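Local structure of 3-oxoacyl-[acyl-carrier-protein] synthase 3 (Pseudomonas aeruginosa, 2X3E) at residues T224-S229 with L247-A252; G220-Q225 with T254-A259; R231-R236 with N304-G309; G114-L119 with A284-A289; D190-P195 with A312-G317. The protein probably catalyses the first condensation of fatty acid synthesis, joining the acetyl group of acetyl-CoA to two carbons taken from malonyl-ACP. The protein carries 1 engineered substitution. All coordinates share one frame; numbering follows the deposited sequence.

Contact 1: T224-S229 with L247-A252; sequences TQMSDS and LVPHQA
Met226 reaches Pro249 with an extended chi2 (-173°), which carries SD straight out from the helix, and a nearly eclipsed chi3 (9°), which turns CE toward Pro249 CB. That bend belongs to one of two modelled conformers and brings CE nearer to the proline CB than carbons can sit, so the exact place of the methyl is doubtful. In this conformer Met226 SD lies 4.1 Å from Pro249 CB and, at the same distance, beside the backbone N of His250. The two side chains cross at about a right angle. A long, unbranched methionine suits this position because the backbones stay well apart, with 7.7 Å between the CA atoms of Met226 and Pro249, and the compact proline ring gives it an apolar surface. Thr308 and Phe310 of the adjacent strand also touch the methionine, while Leu257 packs on the proline.

Beyond the proline the chain turns sharply. Gln251 NE2 donates to Pro249 O at 2.9 Å, tilted somewhat from the carbonyl plane, and also binds Val272 O; its OE1 accepts from Asn274 N and Ser273 OG. This amide is therefore gripped at both ends. An inverse gamma turn is centred on Gln251, closed by a weak bond from Ala252 N to His250 O, and Ala252 N stands over one face of the His250 ring. Ser285 OG bonds to ND1 of that ring, which lies close to Asn280 and to the engineered Ala112, an arrangement consistent with the Cys-His-Asn active site of FabH enzymes.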
# COMPACT_ATOMS: atom_id res chain seq x y z
N THR A 224 -22.92 11.94 -0.74
CA THR A 224 -22.37 13.27 -0.47
C THR A 224 -20.85 13.30 -0.64
O THR A 224 -20.29 14.23 -1.23
CB THR A 224 -22.75 13.73 0.96
OG1 THR A 224 -24.17 13.68 1.13
CG2 THR A 224 -22.30 15.14 1.22
N GLN A 225 -20.18 12.28 -0.12
CA GLN A 225 -18.72 12.20 -0.15
C GLN A 225 -18.19 12.25 -1.59
O GLN A 225 -17.28 13.01 -1.90
CB GLN A 225 -18.23 10.93 0.54
CG GLN A 225 -18.39 10.93 2.05
CD GLN A 225 -17.19 11.50 2.78
OE1 GLN A 225 -16.34 12.15 2.18
NE2 GLN A 225 -17.12 11.26 4.08
N MET A 226 -18.78 11.43 -2.46
CA MET A 226 -18.34 11.40 -3.85
C MET A 226 -18.77 12.66 -4.60
O MET A 226 -17.97 13.23 -5.33
CB MET A 226 -18.78 10.11 -4.55
CG MET A 226 -17.81 8.95 -4.31
SD MET A 226 -18.18 7.49 -5.28
CE MET A 226 -19.44 8.18 -6.34
N SER A 227 -20.01 13.11 -4.40
CA SER A 227 -20.51 14.33 -5.05
C SER A 227 -19.66 15.55 -4.71
O SER A 227 -19.27 16.33 -5.59
CB SER A 227 -21.96 14.61 -4.63
OG SER A 227 -22.80 13.52 -4.95
N ASP A 228 -19.38 15.73 -3.42
CA ASP A 228 -18.57 16.87 -2.97
C ASP A 228 -17.13 16.78 -3.49
O ASP A 228 -16.54 17.79 -3.88
CB ASP A 228 -18.56 16.97 -1.44
CG ASP A 228 -19.94 17.30 -0.85
OD1 ASP A 228 -20.77 17.95 -1.53
OD2 ASP A 228 -20.19 16.92 0.32
N SER A 229 -16.58 15.56 -3.51
CA SER A 229 -15.21 15.35 -4.01
C SER A 229 -15.11 15.69 -5.50
O SER A 229 -14.16 16.36 -5.93
CB SER A 229 -14.75 13.91 -3.75
OG SER A 229 -13.42 13.71 -4.22
N LEU A 247 -18.68 10.58 -15.89
CA LEU A 247 -18.44 10.40 -14.47
C LEU A 247 -18.36 8.90 -14.21
O LEU A 247 -19.31 8.16 -14.51
CB LEU A 247 -19.57 11.01 -13.65
CG LEU A 247 -19.39 10.95 -12.13
CD1 LEU A 247 -18.10 11.63 -11.68
CD2 LEU A 247 -20.61 11.57 -11.45
N VAL A 248 -17.23 8.45 -13.68
CA VAL A 248 -17.00 7.03 -13.39
C VAL A 248 -16.77 6.85 -11.89
O VAL A 248 -15.64 6.94 -11.41
CB VAL A 248 -15.80 6.47 -14.17
CG1 VAL A 248 -15.81 4.95 -14.07
CG2 VAL A 248 -15.86 6.90 -15.62
N PRO A 249 -17.85 6.65 -11.14
CA PRO A 249 -17.74 6.46 -9.71
C PRO A 249 -17.45 5.01 -9.31
O PRO A 249 -17.71 4.07 -10.07
CB PRO A 249 -19.12 6.87 -9.21
CG PRO A 249 -20.01 6.56 -10.31
CD PRO A 249 -19.25 6.80 -11.56
N HIS A 250 -16.92 4.85 -8.10
CA HIS A 250 -16.92 3.55 -7.46
C HIS A 250 -18.36 3.04 -7.46
O HIS A 250 -19.28 3.76 -7.06
CB HIS A 250 -16.37 3.65 -6.03
CG HIS A 250 -16.74 2.50 -5.16
ND1 HIS A 250 -16.52 1.19 -5.53
CD2 HIS A 250 -17.31 2.45 -3.93
CE1 HIS A 250 -16.95 0.39 -4.57
NE2 HIS A 250 -17.43 1.13 -3.59
N GLN A 251 -18.54 1.81 -7.92
CA GLN A 251 -19.86 1.23 -8.10
C GLN A 251 -20.38 0.70 -6.76
O GLN A 251 -20.48 -0.51 -6.55
CB GLN A 251 -19.81 0.13 -9.17
CG GLN A 251 -19.14 0.57 -10.50
CD GLN A 251 -20.05 1.38 -11.40
OE1 GLN A 251 -21.06 0.87 -11.87
NE2 GLN A 251 -19.68 2.64 -11.67
N ALA A 252 -20.73 1.62 -5.87
CA ALA A 252 -21.04 1.29 -4.47
C ALA A 252 -22.36 0.55 -4.34
O ALA A 252 -22.46 -0.44 -3.61
CB ALA A 252 -21.05 2.55 -3.62

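Contact 2: G220-Q225 with T254-A259; sequences GQAVTQ and TRILAA
Val223 packs against both Ile256 and Ala259, residues about one helical turn apart on the facing helix. Its CG2 branch meets Ala259 CB at 3.7 Å and Ile256 CG1 at 4.1 Å, while CG1 rests near the carbonyl oxygen Ala259 O, 3.6 Å away. Val223 CG1 stands opposite the backbone N (chi1 174°), and this rotation spreads the two methyls over the neighbouring helix. The longer branch of Ile256 brushes Val223 CG2 with CG1 and carries on to put CD1 4.1 Å from Ala222 CB. The branched Val223 and Ile256 offer methyls on more than one side of the interface, and a single methyl suits Ala222 and Ala259, whose side chains face the other helix. The CA atoms of Val223 and Ile256 are 5.7 Å apart.

The pair belongs to the thiolase fold of this enzyme. Helix segments 220-225 and 254-259 run in roughly the same direction, at 33° to each other with 9.2 Å between their axes; they belong to helices 215-237 and 254-264. Helix 215-237 lies on strand 304-311, where Ala222 touches Phe310, and its Phe219 extends the apolar surface alongside Ile256.

Farther out the partners are polar. Gln225 NE2 donates to Gln221 OE1 at 3.1 Å, nearly within the plane of its own amide, and Gln188 NE2 gives that same oxygen a second bond. Thr254 OG1 is bonded to Thr40 O. Arg255 leads away from helix 220-225, its NH1 coming near the like-charged Arg39; it closes the 251-255 region predicted to bind the acyl carrier protein.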
# COMPACT_ATOMS: atom_id res chain seq x y z
N GLY A 220 -26.05 7.31 2.66
CA GLY A 220 -26.19 8.77 2.61
C GLY A 220 -24.86 9.46 2.50
O GLY A 220 -24.68 10.39 1.71
N GLN A 221 -23.90 8.97 3.28
CA GLN A 221 -22.58 9.57 3.31
C GLN A 221 -21.83 9.34 2.00
O GLN A 221 -21.19 10.26 1.48
CB GLN A 221 -21.76 9.05 4.49
CG GLN A 221 -20.71 10.04 4.93
CD GLN A 221 -19.93 9.60 6.15
OE1 GLN A 221 -18.80 10.04 6.35
NE2 GLN A 221 -20.53 8.76 6.99
N ALA A 222 -21.91 8.12 1.46
CA ALA A 222 -21.27 7.81 0.19
C ALA A 222 -21.69 8.77 -0.93
O ALA A 222 -20.85 9.25 -1.68
CB ALA A 222 -21.55 6.36 -0.22
N VAL A 223 -22.99 9.07 -1.01
CA VAL A 223 -23.49 9.98 -2.05
C VAL A 223 -22.86 11.37 -1.94
O VAL A 223 -22.35 11.90 -2.93
CB VAL A 223 -25.02 10.13 -1.99
CG1 VAL A 223 -25.49 11.19 -2.98
CG2 VAL A 223 -25.70 8.78 -2.27
N THR A 224 -22.92 11.94 -0.74
CA THR A 224 -22.37 13.27 -0.47
C THR A 224 -20.85 13.30 -0.64
O THR A 224 -20.29 14.23 -1.23
CB THR A 224 -22.75 13.73 0.96
OG1 THR A 224 -24.17 13.68 1.13
CG2 THR A 224 -22.30 15.14 1.22
N GLN A 225 -20.18 12.28 -0.12
CA GLN A 225 -18.72 12.20 -0.15
C GLN A 225 -18.19 12.25 -1.59
O GLN A 225 -17.28 13.01 -1.90
CB GLN A 225 -18.23 10.93 0.54
CG GLN A 225 -18.39 10.93 2.05
CD GLN A 225 -17.19 11.50 2.78
OE1 GLN A 225 -16.34 12.15 2.18
NE2 GLN A 225 -17.12 11.26 4.08
N THR A 254 -26.60 0.49 -6.66
CA THR A 254 -27.35 1.06 -7.78
C THR A 254 -27.85 2.48 -7.51
O THR A 254 -27.63 3.38 -8.31
CB THR A 254 -28.51 0.16 -8.19
OG1 THR A 254 -27.99 -1.04 -8.77
CG2 THR A 254 -29.40 0.87 -9.21
N ARG A 255 -28.50 2.67 -6.37
CA ARG A 255 -29.07 3.99 -6.05
C ARG A 255 -28.01 5.09 -5.91
O ARG A 255 -28.26 6.23 -6.28
CB ARG A 255 -29.91 3.92 -4.78
CG ARG A 255 -31.19 3.12 -4.93
CD ARG A 255 -32.31 3.67 -4.04
NE ARG A 255 -33.19 2.61 -3.55
CZ ARG A 255 -32.92 1.81 -2.52
NH1 ARG A 255 -31.77 1.92 -1.85
NH2 ARG A 255 -33.80 0.88 -2.16
N ILE A 256 -26.84 4.74 -5.38
CA ILE A 256 -25.80 5.73 -5.11
C ILE A 256 -25.32 6.45 -6.37
O ILE A 256 -25.06 7.65 -6.36
CB ILE A 256 -24.60 5.10 -4.33
CG1 ILE A 256 -25.03 4.80 -2.89
CG2 ILE A 256 -23.39 6.03 -4.32
CD1 ILE A 256 -24.12 3.83 -2.17
N LEU A 257 -25.24 5.71 -7.48
CA LEU A 257 -24.69 6.25 -8.72
C LEU A 257 -25.55 7.39 -9.27
O LEU A 257 -25.05 8.48 -9.54
CB LEU A 257 -24.52 5.13 -9.75
CG LEU A 257 -23.53 4.04 -9.33
CD1 LEU A 257 -23.60 2.82 -10.24
CD2 LEU A 257 -22.14 4.59 -9.32
N ALA A 258 -26.85 7.14 -9.42
CA ALA A 258 -27.79 8.18 -9.85
C ALA A 258 -27.92 9.32 -8.83
O ALA A 258 -28.12 10.47 -9.21
CB ALA A 258 -29.15 7.59 -10.16
N ALA A 259 -27.83 8.99 -7.54
CA ALA A 259 -27.90 10.00 -6.48
C ALA A 259 -26.71 10.96 -6.52
O ALA A 259 -26.84 12.13 -6.18
CB ALA A 259 -28.01 9.34 -5.10

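Contact 3: R231-R236 with N304-G309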
# COMPACT_ATOMS: atom_id res chain seq x y z
N ARG A 231 -17.10 17.79 -7.05
CA ARG A 231 -17.21 19.25 -7.14
C ARG A 231 -15.88 19.95 -6.89
O ARG A 231 -15.54 20.90 -7.58
CB ARG A 231 -18.25 19.81 -6.16
CG ARG A 231 -18.33 21.34 -6.16
CD ARG A 231 -18.69 21.89 -7.55
NE ARG A 231 -20.08 21.58 -7.89
CZ ARG A 231 -20.65 21.78 -9.07
NH1 ARG A 231 -19.96 22.27 -10.09
NH2 ARG A 231 -21.93 21.46 -9.24
N ARG A 232 -15.12 19.48 -5.90
CA ARG A 232 -13.81 20.07 -5.60
C ARG A 232 -12.84 19.96 -6.77
O ARG A 232 -12.14 20.92 -7.10
CB ARG A 232 -13.22 19.44 -4.34
CG ARG A 232 -14.01 19.83 -3.10
CD ARG A 232 -13.27 19.54 -1.83
NE ARG A 232 -13.11 18.11 -1.58
CZ ARG A 232 -14.04 17.31 -1.04
NH1 ARG A 232 -15.25 17.77 -0.71
NH2 ARG A 232 -13.76 16.03 -0.85
N VAL A 233 -12.81 18.80 -7.42
CA VAL A 233 -11.91 18.60 -8.55
C VAL A 233 -12.41 19.38 -9.80
O VAL A 233 -11.60 19.90 -10.57
CB VAL A 233 -11.65 17.09 -8.80
CG1 VAL A 233 -12.75 16.45 -9.63
CG2 VAL A 233 -10.28 16.87 -9.43
N LEU A 234 -13.73 19.50 -9.97
CA LEU A 234 -14.30 20.34 -11.04
C LEU A 234 -13.85 21.79 -10.89
O LEU A 234 -13.37 22.42 -11.84
CB LEU A 234 -15.84 20.26 -11.05
CG LEU A 234 -16.49 18.94 -11.48
CD1 LEU A 234 -18.01 19.06 -11.40
CD2 LEU A 234 -16.05 18.57 -12.88
N ASP A 235 -14.00 22.31 -9.67
CA ASP A 235 -13.55 23.66 -9.32
C ASP A 235 -12.05 23.84 -9.55
O ASP A 235 -11.62 24.89 -10.01
CB ASP A 235 -13.91 23.99 -7.86
CG ASP A 235 -15.40 24.26 -7.65
OD1 ASP A 235 -16.12 24.53 -8.64
OD2 ASP A 235 -15.85 24.21 -6.48
N ARG A 236 -11.27 22.80 -9.24
CA ARG A 236 -9.82 22.85 -9.43
C ARG A 236 -9.39 22.91 -10.90
O ARG A 236 -8.47 23.65 -11.25
CB ARG A 236 -9.14 21.69 -8.69
CG ARG A 236 -9.04 21.94 -7.19
CD ARG A 236 -8.82 20.69 -6.34
NE ARG A 236 -9.12 21.00 -4.94
CZ ARG A 236 -9.28 20.12 -3.95
NH1 ARG A 236 -9.15 18.81 -4.16
NH2 ARG A 236 -9.55 20.56 -2.73
N ASN A 304 -14.22 15.08 -21.32
CA ASN A 304 -13.94 15.46 -19.94
C ASN A 304 -14.46 14.38 -18.99
O ASN A 304 -15.63 14.03 -19.03
CB ASN A 304 -14.59 16.80 -19.60
CG ASN A 304 -14.05 17.94 -20.44
OD1 ASN A 304 -12.88 17.93 -20.84
ND2 ASN A 304 -14.89 18.93 -20.71
N MET A 305 -13.57 13.87 -18.14
CA MET A 305 -13.88 12.73 -17.27
C MET A 305 -13.41 12.97 -15.83
O MET A 305 -12.36 13.56 -15.59
CB MET A 305 -13.21 11.47 -17.83
CG MET A 305 -13.39 10.21 -16.98
SD MET A 305 -12.56 8.79 -17.73
CE MET A 305 -13.79 8.30 -18.94
N VAL A 306 -14.22 12.49 -14.89
CA VAL A 306 -13.83 12.40 -13.49
C VAL A 306 -14.07 10.98 -12.98
O VAL A 306 -15.14 10.38 -13.21
CB VAL A 306 -14.58 13.42 -12.62
CG1 VAL A 306 -14.31 13.19 -11.13
CG2 VAL A 306 -14.18 14.83 -13.02
N LEU A 307 -13.06 10.44 -12.31
CA LEU A 307 -13.16 9.18 -11.60
C LEU A 307 -13.28 9.55 -10.13
O LEU A 307 -12.57 10.43 -9.65
CB LEU A 307 -11.91 8.33 -11.82
CG LEU A 307 -11.39 8.21 -13.26
CD1 LEU A 307 -10.13 7.34 -13.30
CD2 LEU A 307 -12.46 7.65 -14.18
N THR A 308 -14.16 8.87 -9.41
CA THR A 308 -14.37 9.20 -8.01
C THR A 308 -14.66 7.97 -7.16
O THR A 308 -15.35 7.04 -7.61
CB THR A 308 -15.48 10.26 -7.86
OG1 THR A 308 -15.56 10.69 -6.49
CG2 THR A 308 -16.82 9.72 -8.32
N GLY A 309 -14.13 7.96 -5.94
CA GLY A 309 -14.33 6.86 -5.01
C GLY A 309 -14.61 7.32 -3.59
O GLY A 309 -14.24 8.42 -3.20
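Val306 meets Val233 and Leu234 with both of its methyls. Its CB leaves strand 304-309 in the direction of the helix, and there the side chain forks. CG1, opposite the backbone N (chi1 172°), ends 3.9 Å from Val233 CG1. CG2 goes to the other side and touches two partners, Val233 CG1 at 4.0 Å and Leu234 CD2 at 4.2 Å. A single methyl of Val233 thus sits against both branches of Val306, and the two valines approach tip to tip. Val233 has a chi1 of 83°, with CG1 between its own N and carbonyl carbon, and this is the methyl that meets Val306. Leu234 does not point straight at the strand, but its longer chain brings CD2 obliquely onto Val306.

A beta-branched residue suits the strand, and here its fork provides two contact points at once. Val306 keeps its backbone paired with strand 246-249, through His246 and Val248, while Leu244, Leu247 and Val230 complete the apolar surroundings of its side chain. On another side of the helix the arginines face Asp181: Arg232 and Arg236 both form salt bridges with it, and the Arg236 guanidinium lies flat over Arg232 CB.

Helix and sheet are joined here by methyl-to-methyl contact, with no hydrogen bond between the segments; the attraction is dispersive and the buried side chains gain by exclusion from water.

Contact 4: G114-L119 with A284-A289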
# COMPACT_ATOMS: atom_id res chain seq x y z
N GLY A 114 -9.23 2.70 -3.51
CA GLY A 114 -7.90 2.22 -3.88
C GLY A 114 -7.43 2.60 -5.27
O GLY A 114 -6.26 2.90 -5.45
N PHE A 115 -8.32 2.59 -6.25
CA PHE A 115 -7.91 2.92 -7.63
C PHE A 115 -7.57 4.41 -7.78
O PHE A 115 -6.59 4.76 -8.46
CB PHE A 115 -8.98 2.49 -8.63
CG PHE A 115 -8.52 2.55 -10.06
CD1 PHE A 115 -7.67 1.58 -10.56
CD2 PHE A 115 -8.94 3.58 -10.90
CE1 PHE A 115 -7.23 1.63 -11.87
CE2 PHE A 115 -8.51 3.64 -12.21
CZ PHE A 115 -7.66 2.66 -12.70
N VAL A 116 -8.34 5.28 -7.12
CA VAL A 116 -8.05 6.72 -7.14
C VAL A 116 -6.73 7.05 -6.42
O VAL A 116 -5.90 7.79 -6.96
CB VAL A 116 -9.22 7.55 -6.56
CG1 VAL A 116 -8.90 9.04 -6.61
CG2 VAL A 116 -10.51 7.28 -7.35
N TYR A 117 -6.55 6.50 -5.21
CA TYR A 117 -5.29 6.64 -4.47
C TYR A 117 -4.14 6.02 -5.25
O TYR A 117 -3.04 6.56 -5.26
CB TYR A 117 -5.38 5.96 -3.09
CG TYR A 117 -5.79 6.90 -1.97
CD1 TYR A 117 -7.14 7.17 -1.70
CD2 TYR A 117 -4.84 7.50 -1.17
CE1 TYR A 117 -7.50 8.03 -0.67
CE2 TYR A 117 -5.19 8.36 -0.15
CZ TYR A 117 -6.52 8.62 0.10
OH TYR A 117 -6.84 9.47 1.14
N GLY A 118 -4.41 4.88 -5.87
CA GLY A 118 -3.45 4.21 -6.74
C GLY A 118 -2.97 5.10 -7.87
O GLY A 118 -1.77 5.14 -8.16
N LEU A 119 -3.89 5.82 -8.51
CA LEU A 119 -3.52 6.75 -9.60
C LEU A 119 -2.67 7.91 -9.09
O LEU A 119 -1.71 8.33 -9.75
CB LEU A 119 -4.78 7.29 -10.28
CG LEU A 119 -5.53 6.32 -11.18
CD1 LEU A 119 -6.91 6.88 -11.52
CD2 LEU A 119 -4.72 6.04 -12.46
N ALA A 284 -11.48 -2.67 -7.90
CA ALA A 284 -11.65 -2.94 -9.34
C ALA A 284 -12.79 -2.16 -10.01
O ALA A 284 -12.89 -2.15 -11.24
CB ALA A 284 -11.85 -4.44 -9.57
N SER A 285 -13.66 -1.52 -9.22
CA SER A 285 -14.95 -1.04 -9.74
C SER A 285 -14.81 0.02 -10.84
O SER A 285 -15.48 -0.06 -11.87
CB SER A 285 -15.84 -0.53 -8.61
OG SER A 285 -15.35 0.67 -8.04
N ILE A 286 -13.94 1.00 -10.61
CA ILE A 286 -13.72 2.07 -11.58
C ILE A 286 -13.10 1.56 -12.89
O ILE A 286 -13.64 1.82 -13.96
CB ILE A 286 -12.88 3.21 -10.98
CG1 ILE A 286 -13.65 3.90 -9.85
CG2 ILE A 286 -12.50 4.23 -12.07
CD1 ILE A 286 -12.86 4.99 -9.13
N PRO A 287 -11.99 0.79 -12.82
CA PRO A 287 -11.48 0.33 -14.12
C PRO A 287 -12.38 -0.72 -14.82
O PRO A 287 -12.39 -0.78 -16.06
CB PRO A 287 -10.10 -0.24 -13.77
CG PRO A 287 -10.19 -0.59 -12.31
CD PRO A 287 -11.07 0.47 -11.72
N LEU A 288 -13.14 -1.50 -14.07
CA LEU A 288 -14.11 -2.40 -14.71
C LEU A 288 -15.21 -1.59 -15.39
O LEU A 288 -15.64 -1.93 -16.50
CB LEU A 288 -14.70 -3.40 -13.72
CG LEU A 288 -13.78 -4.56 -13.34
CD1 LEU A 288 -14.35 -5.28 -12.14
CD2 LEU A 288 -13.60 -5.51 -14.51
N ALA A 289 -15.65 -0.50 -14.76
CA ALA A 289 -16.64 0.39 -15.37
C ALA A 289 -16.08 1.06 -16.63
O ALA A 289 -16.77 1.15 -17.64
CB ALA A 289 -17.13 1.46 -14.36
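Helix 114-119, carrying Phe115, and helix 285-289, carrying Ile286 and Pro287, cross almost perpendicularly, at 89° with 10.1 Å between the segment axes. They are the buried helices between the two sheets of the thiolase fold, one contributed by each half of the chain: Phe115 also touches Leu136 of one sheet, and Ile286 touches Leu307 of the other.

Phe115 is the broad surface of this contact. With CG opposite the backbone N (chi1 -169°), the ring is thrust toward the second helix and lies across Pro287. Near the N-terminal end of its helix the proline's lack of an N-H costs little, and its CB, CG and CD methylenes lie along the phenyl ring. Ile286 approaches the phenyl obliquely through CG2, 3.8 Å from Phe115 CD2, and sends its other branch past it to place CD1 3.7 Å from Val116 CG2.

On another side of helix 114-127, Tyr117 OH is bonded to Gly183 O and to Ala105 N of the second subunit. Over the phenyl, Pro287 CD forms a CH-pi contact 3.7 Å from the Phe115 ring centroid and 11° off the ring normal.

Contact 5: D190-P195 with A312-G317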
# COMPACT_ATOMS: atom_id res chain seq x y z
N ASP A 190 -14.79 2.52 11.73
CA ASP A 190 -15.52 1.30 12.09
C ASP A 190 -16.75 1.01 11.21
O ASP A 190 -17.38 -0.03 11.35
CB ASP A 190 -15.96 1.36 13.55
CG ASP A 190 -16.84 2.57 13.84
OD1 ASP A 190 -16.35 3.71 13.69
OD2 ASP A 190 -18.02 2.37 14.22
N LEU A 191 -17.10 1.93 10.31
CA LEU A 191 -18.33 1.78 9.50
C LEU A 191 -18.31 0.61 8.50
O LEU A 191 -19.32 -0.06 8.30
CB LEU A 191 -18.68 3.07 8.75
CG LEU A 191 -19.38 4.21 9.49
CD1 LEU A 191 -19.83 5.25 8.48
CD2 LEU A 191 -20.58 3.72 10.32
N LEU A 192 -17.17 0.44 7.83
CA LEU A 192 -16.95 -0.64 6.87
C LEU A 192 -15.67 -1.34 7.29
O LEU A 192 -14.61 -0.70 7.36
CB LEU A 192 -16.74 -0.08 5.46
CG LEU A 192 -17.82 0.78 4.81
CD1 LEU A 192 -17.20 1.93 4.02
CD2 LEU A 192 -18.73 -0.05 3.92
N MET A 193 -15.74 -2.65 7.56
CA MET A 193 -14.57 -3.35 8.08
C MET A 193 -14.53 -4.85 7.80
O MET A 193 -15.53 -5.55 7.90
CB MET A 193 -14.46 -3.14 9.59
CG MET A 193 -13.05 -3.38 10.12
SD MET A 193 -12.99 -3.13 11.88
CE MET A 193 -13.87 -4.57 12.43
N THR A 194 -13.33 -5.32 7.47
CA THR A 194 -12.99 -6.74 7.51
C THR A 194 -11.88 -6.87 8.55
O THR A 194 -10.77 -6.42 8.32
CB THR A 194 -12.48 -7.25 6.16
OG1 THR A 194 -13.46 -6.99 5.15
CG2 THR A 194 -12.20 -8.76 6.21
N PRO A 195 -12.20 -7.46 9.71
CA PRO A 195 -11.17 -7.54 10.75
C PRO A 195 -9.96 -8.39 10.36
O PRO A 195 -10.07 -9.24 9.46
CB PRO A 195 -11.90 -8.19 11.93
CG PRO A 195 -13.36 -8.03 11.65
CD PRO A 195 -13.51 -7.93 10.17
N ALA A 312 -14.04 2.36 2.76
CA ALA A 312 -13.56 2.07 4.09
C ALA A 312 -12.33 2.91 4.42
O ALA A 312 -11.52 3.23 3.54
CB ALA A 312 -13.25 0.58 4.24
N GLY A 313 -12.19 3.25 5.71
CA GLY A 313 -11.09 4.08 6.20
C GLY A 313 -11.54 5.07 7.27
O GLY A 313 -11.00 5.04 8.37
N LEU A 314 -12.48 5.96 6.98
CA LEU A 314 -13.06 6.17 5.66
C LEU A 314 -12.05 6.86 4.74
O LEU A 314 -11.14 7.54 5.20
CB LEU A 314 -14.31 7.06 5.76
CG LEU A 314 -15.46 6.52 6.62
CD1 LEU A 314 -16.61 7.52 6.69
CD2 LEU A 314 -15.93 5.18 6.11
N THR A 315 -12.24 6.66 3.43
CA THR A 315 -11.43 7.29 2.39
C THR A 315 -12.32 7.82 1.28
O THR A 315 -13.44 7.34 1.09
CB THR A 315 -10.46 6.28 1.74
OG1 THR A 315 -11.18 5.10 1.34
CG2 THR A 315 -9.34 5.91 2.70
N TRP A 316 -11.82 8.81 0.55
CA TRP A 316 -12.48 9.30 -0.65
C TRP A 316 -11.46 9.99 -1.53
O TRP A 316 -10.35 10.34 -1.09
CB TRP A 316 -13.59 10.28 -0.29
CG TRP A 316 -13.07 11.51 0.39
CD1 TRP A 316 -12.50 12.59 -0.20
CD2 TRP A 316 -13.04 11.75 1.80
NE1 TRP A 316 -12.11 13.51 0.76
CE2 TRP A 316 -12.44 13.01 1.99
CE3 TRP A 316 -13.46 11.02 2.91
CZ2 TRP A 316 -12.25 13.56 3.27
CZ3 TRP A 316 -13.28 11.57 4.18
CH2 TRP A 316 -12.68 12.82 4.34
N GLY A 317 -11.86 10.23 -2.77
CA GLY A 317 -11.05 11.04 -3.68
C GLY A 317 -11.57 11.03 -5.09
O GLY A 317 -12.40 10.19 -5.46
O HOH W 1 -14.12 1.94 7.48
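Where Leu192 meets Ala312 and Leu314 the flat groups are peptides. A water links two of them, donating to Leu192 O at 2.7 Å and accepting from Gly313 N at 2.9 Å. Thr315 OG1 donates to Ala312 O at 2.9 Å from above the carbonyl plane, and the same hydroxyl is bonded to Thr113 OG1. The Gly313-Leu314 peptide is cis, and Gly313 has a positive phi (142°), where a side chain would press on the preceding carbonyl oxygen.

Around these groups the contact is aliphatic. Leu192 CB faces Ala312 CB at 3.8 Å. Leu192 CG stands opposite its carbonyl carbon (chi1 -58°), from where CD1 sits near Ala312 N and 4.1 Å from Leu314 CD2. Alanine is small enough to admit the leucine against its backbone. Leu191 adds a looser touch, CD1 to Leu314 CD1.

Strand 192-195 continues into the dimer interface, where Thr194 and Pro195 pair with a strand of the second subunit; Pro88 of that subunit packs on Ala312. With hydrocarbon packing and one bridging water between the segments, the buried polar atoms Leu192 O and Gly313 N are satisfied without direct strand pairing.

Helix 215-237 carries contacts 2, 1 and 3 in that order; contacts 1 and 2 have centres 7 Å apart and share Thr224 and Gln225. Contacts 1 and 3 reach neighbouring strands of one sheet, joined where His250 N probably bonds to Thr308 O. Contact 4 lies on the other face of that sheet, Ile286 CD1 packing 3.6 Å from Thr308 O, and the next strand holds residues 315-317 of contact 5, where Gly309 N probably bonds to Gly317 O. The predicted active site lies among them: contact 1 holds His250, contact 4 supplies its partner Ser285, and the side chains of Ala312 in contact 5 and the engineered Ala112 are about 7 Å apart.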